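Long-range contacts in allantoin racemase (Pseudomonas fluorescens, PDB 5LG5), which probably racemises allantoin and related 5-monosubstituted hydantoins, interconverting their D and L forms: residues E[174-179]-E[194-199]; E[158-163]-E[188-193]; E[109-114]-E[135-140]; E[93-98]-E[203-208]; E[74-79]-E[121-126]. All coordinates share one frame; numbering follows the deposited sequence.

How the interactions relate
Along the chain, interaction 5 opens first at 74-79, after a strand of the first parallel sheet, followed by interaction 4 at 93-98 and interaction 3 at 109-114. Interaction 5 closes at 121-126, crossing both, and interaction 3 closes at 135-140. Interactions 2 and 1 open at 158-163 and 174-179 and close, in that order, at 188-193 and 194-199, so they cross each other. Interaction 4 closes last, at 203-208, with interactions 1, 2 and 3 nested inside its loop. Interactions 1 and 3 build the second sheet and meet where strands 110-114 and 175-179 lie side by side; interaction 2 packs helices on it, while 4 and 5 tie it to the first sheet.

Interaction 1: residues E[174-179]-E[194-199]; sequences EVICLG and TGVPVV
The beta-alpha-beta unit of strand 175-179, helix 187-194 and strand 198-199 closes here, with Ile176 bridged to Val198 and Cys177 to Val199 in a parallel register. Three backbone bonds hold the two strands together. Ile176 N gives its hydrogen to Pro197 O at 3.0 Å, Val199 N reaches Ile176 O at 2.7 Å, and Leu178 N meets Val199 O in a nearly straight bond of 3.0 Å. Ile176 is therefore gripped through both its N and its O.

The side chains extend the pairing on both faces of the sheet. On one, Ile176 has CG1 anti to its carbonyl carbon (chi1 -58°), which places that atom 3.7 Å from Val196 CG2. Its CB lies 4.1 Å from Val198 CG2. Leu178 meets Val198 at about a right angle, CD2 to CG1 at 3.9 Å. On the other face Val175 and Val199 touch through CG1 of the first and CG2 of the second, again at 3.9 Å, and Val175 CG1 also rests against Pro197 O. Before the strand proper, Glu174 O comes within 3.3 Å of Val196 CB; the same oxygen accepts a bond from Ser220 OG of the second subunit.

On the far side of strand 175-179, Cys177 makes backbone bonds to Ser111 and Val113 of strand 110-114. Val175, Cys177 and Val199 pack on Ala103 of helix 95-103, whereas Leu178 and Val198 lie on Ile190 of helix 187-194 and Ile176 on Ala164 of helix 153-171.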
# COMPACT_ATOMS: atom_id res chain seq x y z
N GLU E 174 13.33 -1.25 -16.98
CA GLU E 174 13.37 -1.91 -18.27
C GLU E 174 13.05 -0.91 -19.35
O GLU E 174 13.27 -1.16 -20.54
CB GLU E 174 12.39 -3.07 -18.29
CG GLU E 174 12.68 -4.06 -17.17
CD GLU E 174 11.83 -5.29 -17.25
OE1 GLU E 174 10.98 -5.36 -18.16
OE2 GLU E 174 12.02 -6.19 -16.39
N VAL E 175 12.52 0.22 -18.92
CA VAL E 175 12.19 1.32 -19.82
C VAL E 175 12.59 2.62 -19.16
O VAL E 175 12.49 2.77 -17.94
CB VAL E 175 10.67 1.34 -20.15
CG1 VAL E 175 10.35 2.48 -21.12
CG2 VAL E 175 10.22 0.01 -20.73
N ILE E 176 13.07 3.56 -19.97
CA ILE E 176 13.42 4.87 -19.45
C ILE E 176 12.40 5.89 -19.92
O ILE E 176 12.04 5.91 -21.09
CB ILE E 176 14.81 5.31 -19.92
CG1 ILE E 176 15.86 4.29 -19.47
CG2 ILE E 176 15.10 6.68 -19.37
CD1 ILE E 176 16.06 4.22 -17.95
N CYS E 177 11.92 6.71 -18.99
CA CYS E 177 11.11 7.87 -19.35
C CYS E 177 11.92 9.15 -19.21
O CYS E 177 12.59 9.34 -18.19
CB CYS E 177 9.85 7.98 -18.46
SG CYS E 177 8.69 6.61 -18.63
N LEU E 178 11.89 9.99 -20.23
CA LEU E 178 12.44 11.34 -20.11
C LEU E 178 11.65 12.10 -19.06
O LEU E 178 10.41 12.08 -19.08
CB LEU E 178 12.37 12.06 -21.45
CG LEU E 178 13.13 11.32 -22.55
CD1 LEU E 178 13.19 12.14 -23.83
CD2 LEU E 178 14.53 10.95 -22.07
N GLY E 179 12.33 12.77 -18.14
CA GLY E 179 11.65 13.36 -17.00
C GLY E 179 11.75 14.87 -17.02
O GLY E 179 11.85 15.52 -15.97
N THR E 194 21.64 3.01 -24.23
CA THR E 194 21.24 2.09 -23.14
C THR E 194 20.76 0.70 -23.55
O THR E 194 20.88 -0.26 -22.78
CB THR E 194 20.12 2.71 -22.26
OG1 THR E 194 18.99 3.04 -23.09
CG2 THR E 194 20.62 3.96 -21.56
N GLY E 195 20.17 0.59 -24.74
CA GLY E 195 19.60 -0.66 -25.20
C GLY E 195 18.22 -1.02 -24.66
O GLY E 195 17.81 -2.19 -24.74
N VAL E 196 17.50 -0.04 -24.11
CA VAL E 196 16.11 -0.23 -23.66
C VAL E 196 15.19 0.80 -24.31
O VAL E 196 15.67 1.83 -24.80
CB VAL E 196 16.00 -0.18 -22.11
CG1 VAL E 196 16.98 -1.14 -21.48
CG2 VAL E 196 16.23 1.24 -21.59
N PRO E 197 13.86 0.53 -24.36
CA PRO E 197 12.96 1.56 -24.91
C PRO E 197 13.00 2.84 -24.08
O PRO E 197 13.05 2.77 -22.86
CB PRO E 197 11.57 0.92 -24.78
CG PRO E 197 11.82 -0.56 -24.66
CD PRO E 197 13.13 -0.67 -23.93
N VAL E 198 12.99 3.99 -24.75
CA VAL E 198 12.98 5.26 -24.04
C VAL E 198 11.75 6.01 -24.47
O VAL E 198 11.50 6.16 -25.66
CB VAL E 198 14.24 6.10 -24.32
CG1 VAL E 198 14.20 7.38 -23.51
CG2 VAL E 198 15.49 5.31 -23.98
N VAL E 199 10.96 6.47 -23.50
CA VAL E 199 9.72 7.14 -23.84
C VAL E 199 9.86 8.64 -23.65
O VAL E 199 10.33 9.11 -22.62
CB VAL E 199 8.54 6.59 -23.03
CG1 VAL E 199 7.25 7.26 -23.45
CG2 VAL E 199 8.43 5.09 -23.24

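Interaction 2: residues E[158-163]-E[188-193]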
# COMPACT_ATOMS: atom_id res chain seq x y z
N GLU E 158 25.19 13.09 -21.40
CA GLU E 158 25.96 12.12 -20.64
C GLU E 158 25.43 11.90 -19.22
O GLU E 158 25.35 10.76 -18.75
CB GLU E 158 27.43 12.54 -20.61
CG GLU E 158 28.38 11.44 -20.18
CD GLU E 158 28.23 10.14 -20.97
OE1 GLU E 158 28.01 10.19 -22.21
OE2 GLU E 158 28.33 9.06 -20.35
N ALA E 159 25.06 12.98 -18.54
CA ALA E 159 24.52 12.87 -17.18
C ALA E 159 23.21 12.09 -17.18
O ALA E 159 22.95 11.29 -16.27
CB ALA E 159 24.32 14.25 -16.58
N ILE E 160 22.39 12.32 -18.19
CA ILE E 160 21.13 11.62 -18.33
C ILE E 160 21.41 10.14 -18.60
O ILE E 160 20.87 9.26 -17.92
CB ILE E 160 20.27 12.21 -19.48
CG1 ILE E 160 19.87 13.65 -19.18
CG2 ILE E 160 19.04 11.34 -19.75
CD1 ILE E 160 19.17 14.34 -20.35
N VAL E 161 22.31 9.86 -19.55
CA VAL E 161 22.68 8.47 -19.86
C VAL E 161 23.19 7.74 -18.63
O VAL E 161 22.79 6.59 -18.40
CB VAL E 161 23.69 8.36 -21.05
CG1 VAL E 161 24.28 6.95 -21.18
CG2 VAL E 161 23.05 8.81 -22.37
N ARG E 162 24.01 8.39 -17.82
CA ARG E 162 24.52 7.73 -16.61
C ARG E 162 23.41 7.32 -15.67
O ARG E 162 23.43 6.22 -15.13
CB ARG E 162 25.57 8.55 -15.85
CG ARG E 162 26.02 7.81 -14.55
CD ARG E 162 27.21 8.40 -13.77
NE ARG E 162 26.98 9.73 -13.21
CZ ARG E 162 27.40 10.86 -13.78
NH1 ARG E 162 28.09 10.80 -14.91
NH2 ARG E 162 27.14 12.03 -13.22
N GLN E 163 22.43 8.20 -15.46
CA GLN E 163 21.31 7.87 -14.58
C GLN E 163 20.47 6.75 -15.16
O GLN E 163 20.02 5.86 -14.44
CB GLN E 163 20.44 9.10 -14.30
CG GLN E 163 21.15 10.16 -13.48
CD GLN E 163 21.76 9.58 -12.23
OE1 GLN E 163 21.14 8.75 -11.55
NE2 GLN E 163 22.99 9.97 -11.93
N GLU E 188 15.94 8.83 -28.58
CA GLU E 188 16.57 7.92 -29.53
C GLU E 188 18.05 7.73 -29.18
O GLU E 188 18.56 6.61 -29.17
CB GLU E 188 16.36 8.41 -30.98
CG GLU E 188 14.92 8.26 -31.53
CD GLU E 188 13.92 9.31 -31.01
OE1 GLU E 188 12.71 9.19 -31.34
OE2 GLU E 188 14.33 10.25 -30.29
N GLN E 189 18.72 8.82 -28.84
CA GLN E 189 20.13 8.75 -28.50
C GLN E 189 20.33 7.94 -27.21
O GLN E 189 21.26 7.13 -27.12
CB GLN E 189 20.71 10.16 -28.36
CG GLN E 189 20.49 11.05 -29.57
CD GLN E 189 19.52 12.19 -29.31
OE1 GLN E 189 18.33 11.96 -29.07
NE2 GLN E 189 20.02 13.42 -29.36
N ILE E 190 19.46 8.16 -26.23
CA ILE E 190 19.51 7.42 -24.95
C ILE E 190 19.21 5.94 -25.16
O ILE E 190 19.85 5.08 -24.55
CB ILE E 190 18.55 8.03 -23.91
CG1 ILE E 190 18.93 9.48 -23.65
CG2 ILE E 190 18.58 7.24 -22.61
CD1 ILE E 190 17.85 10.27 -22.97
N ARG E 191 18.23 5.65 -26.01
CA ARG E 191 17.90 4.26 -26.36
C ARG E 191 19.12 3.55 -26.94
O ARG E 191 19.47 2.44 -26.51
CB ARG E 191 16.77 4.21 -27.40
CG ARG E 191 16.43 2.78 -27.85
CD ARG E 191 15.70 2.81 -29.18
NE ARG E 191 16.46 3.63 -30.13
CZ ARG E 191 15.93 4.48 -31.00
NH1 ARG E 191 14.61 4.63 -31.07
NH2 ARG E 191 16.71 5.18 -31.81
N GLN E 192 19.76 4.20 -27.90
CA GLN E 192 20.94 3.64 -28.55
C GLN E 192 22.06 3.42 -27.55
O GLN E 192 22.79 2.44 -27.61
CB GLN E 192 21.41 4.55 -29.69
CG GLN E 192 20.60 4.42 -30.98
CD GLN E 192 20.60 3.00 -31.54
OE1 GLN E 192 19.84 2.13 -31.09
NE2 GLN E 192 21.49 2.74 -32.49
N ARG E 193 22.15 4.34 -26.60
CA ARG E 193 23.21 4.32 -25.60
C ARG E 193 22.91 3.34 -24.45
O ARG E 193 23.84 2.89 -23.78
CB ARG E 193 23.46 5.76 -25.11
CG ARG E 193 24.24 6.62 -26.13
CD ARG E 193 24.28 8.13 -25.78
NE ARG E 193 25.36 8.55 -24.87
CZ ARG E 193 25.86 9.79 -24.84
NH1 ARG E 193 25.42 10.69 -25.72
NH2 ARG E 193 26.83 10.12 -24.00
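Ile160 and Ile190 meet methyl to methyl, CG2 of the first 3.6 Å from CD1 of the second, with the two side chains at about a right angle. The CB of Ile190 does not point straight at the other helix; CG1 anti to the carbonyl carbon and a nearly straight chi2 of 164° carry CD1 across. Val161 turns CG2 to the other helix, where it lies 4.4 Å from Ile190 CG1 and 3.4 Å from Arg193 NE, over one face of the guanidinium. A bend in the arginine at chi3 (86°) brings NE to this methyl group, and Arg193 CD is 3.7 Å from the same Val161 CG2.

Helices 153-171 and 187-194 lie side by side on one face of the parallel sheet, Ile160 on Val113 and Ile190 on Val198, as in a doubly wound alpha/beta fold. Their short segments approach to 10.2 Å between axes and cross at -48°. An alanine in place of Val161 would probably open a gap beside Ile190 and leave the arginine guanidinium without the methyl group over its face, freer to turn. Among the exposed residues, Glu158 extends its carboxylate to the edge of that guanidinium in a salt bridge whose atoms are modelled too close together for its geometry to be trusted.

Interaction 3: residues E[109-114]-E[135-140]; sequences AYSVVT and RCASVR
The Tyr110 ring carries Cys136 CA over one face, 3.9 Å from the ring centre in a CH-pi contact, and has Val112 CG2 at its edge, in plane. Cys136 SG stands obliquely to the ring, a sulfur-aromatic contact. The pair belongs to the beta-alpha-beta unit of strand 110-114, helix 120-129 and strand 136-141, whose strands run parallel within 4°. Tyr110 CG sits between its backbone N and carbonyl carbon (chi1 71°), on the same face of the sheet as Cys136, Val112 and Val139, and the phenol OH bonds to Leu132 O. An alanine in place of Tyr110 would probably leave a gap beside Cys136 and that carbonyl oxygen without its phenol partner.

Tyr110 N bonds to Arg135 O at 2.8 Å and Ala137 N to Tyr110 O at 2.6 Å. Ala137 is an extra residue in the pairing, a beta bulge, beyond which Val112 N meets Ser138 O and Arg140 N meets Val112 O at 2.6 Å. Arg140 reaches away to a salt bridge with Asp171. On the face opposite the tyrosine, Ser111 OG gives a hydrogen bond to Ser138 OG at 2.7 Å, and Ser138 OG is bonded in turn to Asp171 OD2.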
# COMPACT_ATOMS: atom_id res chain seq x y z
N ALA E 109 9.03 -2.71 -15.41
CA ALA E 109 9.24 -1.55 -14.57
C ALA E 109 9.87 -0.43 -15.39
O ALA E 109 10.63 -0.70 -16.33
CB ALA E 109 10.14 -1.91 -13.36
N TYR E 110 9.54 0.82 -15.07
CA TYR E 110 10.12 1.97 -15.76
C TYR E 110 10.84 2.88 -14.76
O TYR E 110 10.52 2.87 -13.57
CB TYR E 110 9.06 2.77 -16.55
CG TYR E 110 8.11 3.54 -15.66
CD1 TYR E 110 6.92 2.96 -15.23
CD2 TYR E 110 8.39 4.83 -15.23
CE1 TYR E 110 6.05 3.64 -14.41
CE2 TYR E 110 7.52 5.52 -14.41
CZ TYR E 110 6.35 4.91 -14.01
OH TYR E 110 5.48 5.58 -13.19
N SER E 111 11.81 3.64 -15.24
CA SER E 111 12.43 4.68 -14.41
C SER E 111 12.34 6.02 -15.10
O SER E 111 12.31 6.10 -16.33
CB SER E 111 13.90 4.36 -14.06
OG SER E 111 14.00 3.37 -13.04
N VAL E 112 12.25 7.07 -14.31
CA VAL E 112 12.22 8.40 -14.85
C VAL E 112 13.56 9.06 -14.59
O VAL E 112 14.07 9.01 -13.48
CB VAL E 112 11.09 9.22 -14.18
CG1 VAL E 112 11.04 10.63 -14.77
CG2 VAL E 112 9.75 8.49 -14.35
N VAL E 113 14.13 9.67 -15.61
CA VAL E 113 15.35 10.45 -15.41
C VAL E 113 14.99 11.91 -15.54
O VAL E 113 14.53 12.34 -16.59
CB VAL E 113 16.46 10.11 -16.41
CG1 VAL E 113 17.63 11.05 -16.20
CG2 VAL E 113 16.88 8.65 -16.28
N THR E 114 15.16 12.66 -14.46
CA THR E 114 14.80 14.07 -14.52
C THR E 114 16.06 14.92 -14.41
O THR E 114 17.18 14.41 -14.57
CB THR E 114 13.74 14.45 -13.42
OG1 THR E 114 13.28 15.80 -13.62
CG2 THR E 114 14.30 14.30 -12.02
N ARG E 135 4.68 0.66 -10.92
CA ARG E 135 5.66 0.04 -11.80
C ARG E 135 6.87 0.94 -12.03
O ARG E 135 7.70 0.70 -12.92
CB ARG E 135 4.99 -0.38 -13.11
CG ARG E 135 3.72 -1.19 -12.84
CD ARG E 135 3.71 -2.53 -13.54
NE ARG E 135 4.43 -2.48 -14.82
CZ ARG E 135 3.83 -2.46 -16.00
NH1 ARG E 135 2.50 -2.46 -16.08
NH2 ARG E 135 4.55 -2.43 -17.11
N CYS E 136 6.98 1.98 -11.23
CA CYS E 136 8.14 2.84 -11.32
C CYS E 136 9.31 2.28 -10.49
O CYS E 136 9.21 2.15 -9.27
CB CYS E 136 7.80 4.27 -10.88
SG CYS E 136 9.18 5.41 -11.06
N ALA E 137 10.40 1.92 -11.17
CA ALA E 137 11.58 1.41 -10.47
C ALA E 137 12.32 2.52 -9.71
O ALA E 137 12.91 2.28 -8.66
CB ALA E 137 12.51 0.71 -11.45
N SER E 138 12.29 3.74 -10.26
CA SER E 138 12.94 4.88 -9.64
C SER E 138 12.70 6.15 -10.43
O SER E 138 12.37 6.12 -11.62
CB SER E 138 14.46 4.64 -9.51
OG SER E 138 15.05 4.39 -10.77
N VAL E 139 12.86 7.28 -9.74
CA VAL E 139 12.95 8.56 -10.40
C VAL E 139 14.32 9.10 -10.08
O VAL E 139 14.66 9.27 -8.91
CB VAL E 139 11.86 9.53 -9.89
CG1 VAL E 139 12.01 10.93 -10.55
CG2 VAL E 139 10.50 8.92 -10.13
N ARG E 140 15.11 9.35 -11.11
CA ARG E 140 16.50 9.76 -10.91
C ARG E 140 16.79 11.10 -11.53
O ARG E 140 16.30 11.42 -12.62
CB ARG E 140 17.45 8.73 -11.51
CG ARG E 140 17.44 7.41 -10.81
CD ARG E 140 18.54 6.54 -11.36
NE ARG E 140 18.87 5.48 -10.43
CZ ARG E 140 19.96 5.47 -9.68
NH1 ARG E 140 20.84 6.45 -9.79
NH2 ARG E 140 20.17 4.46 -8.84

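Interaction 4: residues E[93-98]-E[203-208]; sequences VDITEA and TAAVTI
Ile208 has CG1 anti to its carbonyl carbon (chi1 -68°) and a straight chi2 of 171°, which together set CD1 against the backbone of Ala98, 3.6 Å from Ala98 CA. Val93 is less relaxed: its chi1 of 11° leaves CG1 nearly eclipsed with the backbone N, an arrangement that suggests some strain. From there its CG2 lies 3.6 Å from Ala205 CB, and its CG1 looks to Ile208 CG2 at 4.3 Å.

Beside these two side chains the helices come together through alanines. Ala98 CB is 3.6 Å from Ala205 CB and equally near Ala205 CA, and it also faces Ala204 CB at 4.2 Å. The backbones approach accordingly, to 5.0 Å between Ala98 CA and Ala205 CA, and Ile95 CG2 also touches the Ala205 methyl. Helix 201-214, which follows the last strand of one parallel sheet, is thus laid against strand 92-94 and helix 95-103 at the edge of the other. Phe105 of the second subunit packs on both Val93 and Ile208.

Asp94, the N-cap of helix 95-103, points away from the contact. Its OD1 takes Thr96 N with the anti lone pair at 2.9 Å and also accepts from Thr96 OG1, which comes on the syn side but out of the carboxylate plane. Thr96 OG1 is bonded further to Gly77 N. The side chains of Asp94 and Thr96 are thus occupied away from helix 201-214, and no hydrogen bond crosses the interface: it is held by apolar contact alone, and the alanine methyl groups allow the helices to lie so close.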
# COMPACT_ATOMS: atom_id res chain seq x y z
N VAL E 93 -3.88 15.84 -21.35
CA VAL E 93 -2.89 14.85 -20.98
C VAL E 93 -1.56 15.48 -20.61
O VAL E 93 -1.04 16.35 -21.31
CB VAL E 93 -2.80 13.63 -21.98
CG1 VAL E 93 -3.57 13.86 -23.27
CG2 VAL E 93 -1.35 13.21 -22.23
N ASP E 94 -1.08 15.09 -19.44
CA ASP E 94 0.19 15.60 -18.97
C ASP E 94 1.27 14.63 -19.42
O ASP E 94 1.08 13.41 -19.34
CB ASP E 94 0.18 15.74 -17.46
CG ASP E 94 1.35 16.52 -16.97
OD1 ASP E 94 2.48 15.97 -16.98
OD2 ASP E 94 1.15 17.71 -16.65
N ILE E 95 2.39 15.17 -19.88
CA ILE E 95 3.44 14.31 -20.44
C ILE E 95 4.01 13.34 -19.41
O ILE E 95 4.56 12.31 -19.76
CB ILE E 95 4.57 15.12 -21.11
CG1 ILE E 95 5.39 15.90 -20.07
CG2 ILE E 95 4.00 16.05 -22.18
CD1 ILE E 95 6.62 16.64 -20.67
N THR E 96 3.86 13.70 -18.14
CA THR E 96 4.30 12.86 -17.03
C THR E 96 3.58 11.52 -17.06
O THR E 96 4.20 10.46 -17.11
CB THR E 96 3.96 13.52 -15.68
OG1 THR E 96 4.46 14.87 -15.66
CG2 THR E 96 4.52 12.71 -14.52
N GLU E 97 2.27 11.59 -17.03
CA GLU E 97 1.46 10.39 -17.04
C GLU E 97 1.48 9.72 -18.39
O GLU E 97 1.56 8.50 -18.48
CB GLU E 97 0.06 10.75 -16.56
CG GLU E 97 0.18 11.25 -15.13
CD GLU E 97 -0.82 12.31 -14.76
OE1 GLU E 97 -0.48 13.13 -13.88
OE2 GLU E 97 -1.92 12.35 -15.35
N ALA E 98 1.52 10.53 -19.45
CA ALA E 98 1.66 9.96 -20.78
C ALA E 98 2.90 9.08 -20.85
O ALA E 98 2.82 7.92 -21.25
CB ALA E 98 1.73 11.06 -21.82
N THR E 203 5.94 13.14 -27.14
CA THR E 203 5.41 12.41 -28.28
C THR E 203 4.44 11.35 -27.83
O THR E 203 3.47 11.06 -28.53
CB THR E 203 6.51 11.80 -29.15
OG1 THR E 203 7.37 10.99 -28.33
CG2 THR E 203 7.32 12.90 -29.84
N ALA E 204 4.71 10.75 -26.68
CA ALA E 204 3.74 9.84 -26.09
C ALA E 204 2.40 10.55 -25.93
O ALA E 204 1.37 10.05 -26.37
CB ALA E 204 4.23 9.33 -24.74
N ALA E 205 2.43 11.73 -25.33
CA ALA E 205 1.21 12.49 -25.04
C ALA E 205 0.43 12.83 -26.29
O ALA E 205 -0.81 12.79 -26.29
CB ALA E 205 1.54 13.76 -24.26
N VAL E 206 1.16 13.17 -27.36
CA VAL E 206 0.50 13.48 -28.62
C VAL E 206 -0.36 12.33 -29.08
O VAL E 206 -1.52 12.52 -29.44
CB VAL E 206 1.51 13.83 -29.74
CG1 VAL E 206 0.80 13.93 -31.09
CG2 VAL E 206 2.21 15.13 -29.40
N THR E 207 0.22 11.13 -29.08
CA THR E 207 -0.51 9.96 -29.55
C THR E 207 -1.70 9.67 -28.63
O THR E 207 -2.77 9.28 -29.09
CB THR E 207 0.37 8.70 -29.66
OG1 THR E 207 0.73 8.25 -28.35
CG2 THR E 207 1.63 8.98 -30.49
N ILE E 208 -1.50 9.89 -27.34
CA ILE E 208 -2.59 9.64 -26.40
C ILE E 208 -3.73 10.63 -26.64
O ILE E 208 -4.89 10.23 -26.77
CB ILE E 208 -2.09 9.66 -24.94
CG1 ILE E 208 -1.16 8.47 -24.69
CG2 ILE E 208 -3.26 9.63 -23.97
CD1 ILE E 208 -0.44 8.51 -23.35

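Interaction 5: residues E[74-79]-E[121-126]; sequences AGYGEH and PLIEDR
Gly77 and Tyr76, in the loop that leaves strand 70-74 before helix 81-87, pack against Ile123 and Arg126 of helix 120-129 in a buried contact between the two halves of the chain, apolar at Tyr76 and Ile123 and more polar around Arg126. The backbones are nearest at Gly77, its CA 4.2 Å from Ile123 CA and 3.8 Å from Ile123 CG1. A CB on Gly77 would run into that same CG1, and the loop turns there with a positive phi of 86°, so a glycine suits the position on both counts. Tyr76 presents its ring edge to the isoleucine, CE2 to Ile123 CG2 at 3.6 Å, with the side chains at about a right angle.

Arg126 is bent at chi2 and chi3 (-55° and -69°), and its CG touches Gly77 O at 3.5 Å. Beyond this, His79 CA stands over the centre of one face of the guanidinium, 4.3 Å above the plane, and the His79 ring is steeply inclined to that plane, with Arg126 NH1 near its edge. Arg126 NH2 makes a salt bridge with Glu82, while the His79 ring is stacked with Tyr51. Thr224 of the third subunit packs on Leu122.

Loops of this kind, at the carboxyl ends of parallel strands where two alpha/beta halves face each other, line the active-site cleft in the Asp/Glu/hydantoin racemases, and the placing of 74-79 is consistent with that role.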
# COMPACT_ATOMS: atom_id res chain seq x y z
N ALA E 74 2.93 20.09 -21.14
CA ALA E 74 4.27 19.61 -21.45
C ALA E 74 5.25 20.03 -20.38
O ALA E 74 6.13 20.86 -20.61
CB ALA E 74 4.72 20.12 -22.81
N GLY E 75 5.07 19.47 -19.20
CA GLY E 75 6.04 19.66 -18.13
C GLY E 75 6.05 18.37 -17.34
O GLY E 75 5.01 17.72 -17.21
N TYR E 76 7.21 18.01 -16.81
CA TYR E 76 7.30 16.78 -16.05
C TYR E 76 7.22 16.96 -14.54
O TYR E 76 8.10 17.57 -13.93
CB TYR E 76 8.54 15.97 -16.46
CG TYR E 76 8.27 14.50 -16.43
CD1 TYR E 76 7.92 13.82 -17.59
CD2 TYR E 76 8.30 13.79 -15.23
CE1 TYR E 76 7.64 12.46 -17.57
CE2 TYR E 76 8.03 12.44 -15.19
CZ TYR E 76 7.70 11.77 -16.36
OH TYR E 76 7.42 10.42 -16.31
N GLY E 77 6.13 16.47 -13.95
CA GLY E 77 5.99 16.46 -12.51
C GLY E 77 5.43 17.75 -11.93
O GLY E 77 5.57 18.01 -10.74
N GLU E 78 4.83 18.58 -12.79
CA GLU E 78 4.17 19.80 -12.32
C GLU E 78 2.69 19.64 -12.01
O GLU E 78 2.03 18.73 -12.49
CB GLU E 78 4.35 20.98 -13.28
CG GLU E 78 5.74 21.55 -13.28
CD GLU E 78 6.74 20.65 -13.94
OE1 GLU E 78 6.36 19.99 -14.94
OE2 GLU E 78 7.90 20.59 -13.46
N HIS E 79 2.20 20.58 -11.22
CA HIS E 79 0.80 20.63 -10.87
C HIS E 79 0.01 21.25 -12.00
O HIS E 79 0.58 21.84 -12.93
CB HIS E 79 0.61 21.48 -9.62
CG HIS E 79 1.12 20.84 -8.37
ND1 HIS E 79 0.55 19.73 -7.82
CD2 HIS E 79 2.14 21.20 -7.54
CE1 HIS E 79 1.20 19.40 -6.70
NE2 HIS E 79 2.16 20.29 -6.52
N PRO E 121 11.16 14.34 -5.75
CA PRO E 121 9.96 14.04 -4.94
C PRO E 121 8.67 14.59 -5.55
O PRO E 121 7.60 14.00 -5.34
CB PRO E 121 10.27 14.67 -3.57
CG PRO E 121 11.37 15.65 -3.82
CD PRO E 121 12.17 15.08 -4.96
N LEU E 122 8.76 15.68 -6.31
CA LEU E 122 7.59 16.23 -6.98
C LEU E 122 7.06 15.22 -8.01
O LEU E 122 5.86 14.97 -8.12
CB LEU E 122 7.95 17.55 -7.68
CG LEU E 122 8.34 18.83 -6.91
CD1 LEU E 122 7.59 20.07 -7.37
CD2 LEU E 122 8.28 18.67 -5.41
N ILE E 123 7.97 14.65 -8.79
CA ILE E 123 7.59 13.63 -9.78
C ILE E 123 7.04 12.38 -9.11
O ILE E 123 6.02 11.83 -9.53
CB ILE E 123 8.78 13.30 -10.70
CG1 ILE E 123 9.16 14.57 -11.47
CG2 ILE E 123 8.45 12.13 -11.64
CD1 ILE E 123 10.52 14.50 -12.14
N GLU E 124 7.72 11.93 -8.06
CA GLU E 124 7.25 10.79 -7.27
C GLU E 124 5.82 11.05 -6.79
O GLU E 124 4.95 10.18 -6.91
CB GLU E 124 8.19 10.53 -6.09
CG GLU E 124 9.56 9.99 -6.49
CD GLU E 124 10.52 9.95 -5.33
OE1 GLU E 124 10.25 10.65 -4.32
OE2 GLU E 124 11.56 9.25 -5.43
N ASP E 125 5.56 12.25 -6.27
CA ASP E 125 4.22 12.56 -5.79
C ASP E 125 3.16 12.56 -6.91
O ASP E 125 2.07 12.00 -6.75
CB ASP E 125 4.20 13.90 -5.02
CG ASP E 125 4.82 13.80 -3.61
OD1 ASP E 125 5.06 14.87 -3.01
OD2 ASP E 125 5.07 12.68 -3.12
N ARG E 126 3.47 13.15 -8.06
CA ARG E 126 2.53 13.18 -9.19
C ARG E 126 2.20 11.77 -9.74
O ARG E 126 1.06 11.50 -10.12
CB ARG E 126 3.02 14.09 -10.33
CG ARG E 126 3.08 15.60 -9.97
CD ARG E 126 1.74 16.15 -9.45
NE ARG E 126 0.70 16.19 -10.48
CZ ARG E 126 -0.55 16.59 -10.27
NH1 ARG E 126 -0.93 16.96 -9.06
NH2 ARG E 126 -1.43 16.61 -11.27